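Local coordinates for PD-1 Binding Miniprotein GR918.2 (Synthetic construct, PDB 6V67), which is a computationally designed, disulfide-rich miniprotein made to bind the immune receptor PD-1, at residues C5-G10 with P35-E40. Sequence-based numbering, arbitrary orientation.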
ATOM      1  N   CYS A   5      -4.475   3.700  -0.186  1.00  8.91           N
ATOM      2  CA  CYS A   5      -3.094   3.304  -0.368  1.00  8.68           C
ATOM      3  C   CYS A   5      -3.005   2.153  -1.362  1.00  8.39           C
ATOM      4  O   CYS A   5      -3.964   1.403  -1.586  1.00  8.76           O
ATOM      5  CB  CYS A   5      -2.403   3.011   0.967  1.00  9.33           C
ATOM      6  SG  CYS A   5      -3.332   1.972   2.108  1.00 10.05           S
ATOM      7  N   VAL A   6      -1.830   2.052  -1.979  1.00  8.90           N
ATOM      8  CA  VAL A   6      -1.622   1.242  -3.171  1.00  9.10           C
ATOM      9  C   VAL A   6      -0.289   0.519  -3.069  1.00  8.90           C
ATOM     10  O   VAL A   6       0.713   1.098  -2.642  1.00  9.37           O
ATOM     11  CB  VAL A   6      -1.593   2.150  -4.423  1.00 10.53           C
ATOM     12  CG1 VAL A   6      -1.408   1.350  -5.697  1.00 11.94           C
ATOM     13  CG2 VAL A   6      -2.831   3.001  -4.542  1.00 10.71           C
ATOM     14  N   CYS A   7      -0.266  -0.727  -3.540  1.00  8.63           N
ATOM     15  CA  CYS A   7       0.941  -1.549  -3.635  1.00  8.73           C
ATOM     16  C   CYS A   7       0.858  -2.305  -4.962  1.00  9.10           C
ATOM     17  O   CYS A   7       0.112  -3.283  -5.064  1.00  9.77           O
ATOM     18  CB  CYS A   7       1.015  -2.520  -2.462  1.00 10.35           C
ATOM     19  SG  CYS A   7       2.481  -3.584  -2.400  1.00 11.47           S
ATOM     20  N   ILE A   8       1.614  -1.859  -5.964  1.00  8.99           N
ATOM     21  CA  ILE A   8       1.582  -2.438  -7.309  1.00  9.27           C
ATOM     22  C   ILE A   8       2.831  -3.273  -7.500  1.00  9.37           C
ATOM     23  O   ILE A   8       3.944  -2.754  -7.393  1.00 10.33           O
ATOM     24  CB  ILE A   8       1.532  -1.351  -8.394  1.00 10.54           C
ATOM     25  CG1 ILE A   8       0.365  -0.388  -8.199  1.00 12.69           C
ATOM     26  CG2 ILE A   8       1.532  -1.965  -9.794  1.00 11.60           C
ATOM     27  CD1 ILE A   8      -0.950  -1.025  -8.099  1.00 13.94           C
ATOM     28  N   THR A   9       2.655  -4.548  -7.848  1.00 10.10           N
ATOM     29  CA  THR A   9       3.764  -5.435  -8.195  1.00 12.13           C
ATOM     30  C   THR A   9       3.453  -6.062  -9.543  1.00 11.04           C
ATOM     31  O   THR A   9       2.798  -7.109  -9.647  1.00 11.11           O
ATOM     32  CB  THR A   9       4.011  -6.485  -7.151  1.00 14.23           C
ATOM     33  OG1 THR A   9       2.802  -7.182  -6.906  1.00 14.41           O
ATOM     34  CG2 THR A   9       4.482  -5.866  -5.895  1.00 15.37           C
ATOM     35  N   GLY A  10       3.943  -5.431 -10.594  1.00 12.09           N
ATOM     36  CA  GLY A  10       3.680  -5.922 -11.921  1.00 12.25           C
ATOM     37  C   GLY A  10       2.187  -6.023 -12.180  1.00 11.66           C
ATOM     38  O   GLY A  10       1.455  -5.053 -12.021  1.00 11.69           O
ATOM     39  N   PRO A  35       9.929  -5.328  -2.266  1.00 15.06           N
ATOM     40  CA  PRO A  35      10.874  -4.196  -2.255  1.00 16.84           C
ATOM     41  C   PRO A  35      10.796  -3.291  -3.466  1.00 15.98           C
ATOM     42  O   PRO A  35      11.212  -2.126  -3.393  1.00 17.98           O
ATOM     43  CB  PRO A  35      12.247  -4.885  -2.188  1.00 18.50           C
ATOM     44  CG  PRO A  35      12.004  -6.217  -1.631  1.00 18.90           C
ATOM     45  CD  PRO A  35      10.609  -6.613  -2.028  1.00 17.25           C
ATOM     46  N   GLY A  36      10.317  -3.793  -4.589  1.00 13.52           N
ATOM     47  CA  GLY A  36      10.249  -3.013  -5.803  1.00 12.35           C
ATOM     48  C   GLY A  36       8.892  -2.426  -6.123  1.00 11.08           C
ATOM     49  O   GLY A  36       8.711  -1.902  -7.227  1.00 11.34           O
ATOM     50  N   ALA A  37       7.935  -2.489  -5.205  1.00 10.61           N
ATOM     51  CA  ALA A  37       6.567  -2.102  -5.530  1.00 10.65           C
ATOM     52  C   ALA A  37       6.458  -0.618  -5.838  1.00 10.30           C
ATOM     53  O   ALA A  37       7.197   0.205  -5.295  1.00 10.85           O
ATOM     54  CB  ALA A  37       5.651  -2.396  -4.351  1.00 11.14           C
ATOM     55  N   GLU A  38       5.478  -0.276  -6.668  1.00  9.92           N
ATOM     56  CA  GLU A  38       5.030   1.104  -6.780  1.00 10.45           C
ATOM     57  C   GLU A  38       3.964   1.324  -5.714  1.00 10.39           C
ATOM     58  O   GLU A  38       3.127   0.453  -5.461  1.00 11.41           O
ATOM     59  CB  GLU A  38       4.478   1.397  -8.177  1.00 12.16           C
ATOM     60  CG  GLU A  38       5.487   1.204  -9.303  1.00 15.39           C
ATOM     61  CD  GLU A  38       6.580   2.255  -9.350  1.00 17.93           C
ATOM     62  OE1 GLU A  38       6.389   3.392  -8.859  1.00 18.22           O
ATOM     63  OE2 GLU A  38       7.654   1.937  -9.899  1.00 20.32           O
ATOM     64  N   VAL A  39       4.036   2.470  -5.040  1.00  9.82           N
ATOM     65  CA  VAL A  39       3.220   2.696  -3.859  1.00  9.76           C
ATOM     66  C   VAL A  39       2.571   4.069  -3.903  1.00  9.77           C
ATOM     67  O   VAL A  39       3.036   4.991  -4.578  1.00 11.34           O
ATOM     68  CB  VAL A  39       4.013   2.530  -2.549  1.00 10.37           C
ATOM     69  CG1 VAL A  39       4.588   1.131  -2.453  1.00 10.56           C
ATOM     70  CG2 VAL A  39       5.112   3.573  -2.429  1.00 11.59           C
ATOM     71  N   GLU A  40       1.534   4.223  -3.085  1.00  9.48           N
ATOM     72  CA  GLU A  40       0.858   5.497  -2.882  1.00 10.00           C
ATOM     73  C   GLU A  40       0.177   5.471  -1.525  1.00  9.51           C
ATOM     74  O   GLU A  40      -0.301   4.423  -1.094  1.00  9.84           O
ATOM     75  CB  GLU A  40      -0.222   5.721  -3.952  1.00 11.27           C
ATOM     76  CG  GLU A  40      -0.941   7.045  -3.849  1.00 14.48           C
ATOM     77  CD  GLU A  40      -1.710   7.367  -5.111  1.00 17.88           C
ATOM     78  OE1 GLU A  40      -1.124   7.237  -6.205  1.00 18.97           O
ATOM     79  OE2 GLU A  40      -2.897   7.727  -5.018  1.00 20.15           O
TER
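Glu40 and Val6 face each other as a hydrogen-bonded antiparallel pair, their side chains crossing obliquely on the sheet face that also carries Ile8 and Glu38. The contact is made low on the glutamate: Val6 CG2, lying anti to its own carbonyl carbon, comes to 3.8 Å from Glu40 CB. Beyond that, Glu40 puts CG anti to the backbone N (chi1 -178°) and continues as an extended chain, with its carboxylate leading away from the neighbouring strand. Two backbone bonds tie this pair: Val6 N donates to Glu40 O, and Glu40 N returns a longer bond of 3.3 Å to Val6 O. Both donors are tilted somewhat from the carbonyl plane.

At the next hydrogen-bonded pair the geometry is cleaner. Ile8 N meets Glu38 O at 2.8 Å in a nearly straight bond, 171° at the hydrogen, while Glu38 N reaches Ile8 O at 3.0 Å; both donors lie in the carbonyl plane. Here Ile8 CB and Glu38 CB touch at 4.0 Å before both side chains lead away. The ladder joins the central strand 3-9 to the edge strand 38-42 of a three-stranded antiparallel sheet, with strand 3-9 between strands 12-18 and 38-42, packed on the single helix 20-33. Tyr15 of strand 12-18 touches Val6 and Ile8 on the face turned from that helix.

The helix side belongs to Cys7, Val39 and Ala37. Cys7 SG, disulfide-bonded to Cys30, lies 3.9 Å from Ala37 CB, and Thr9 CG2 approaches the same methyl at 4.0 Å. Cys5, bonded to Cys23, is the second covalent link from the central strand to the helix, and its CA lies 3.1 Å from Glu40 O in a CA-H...O contact.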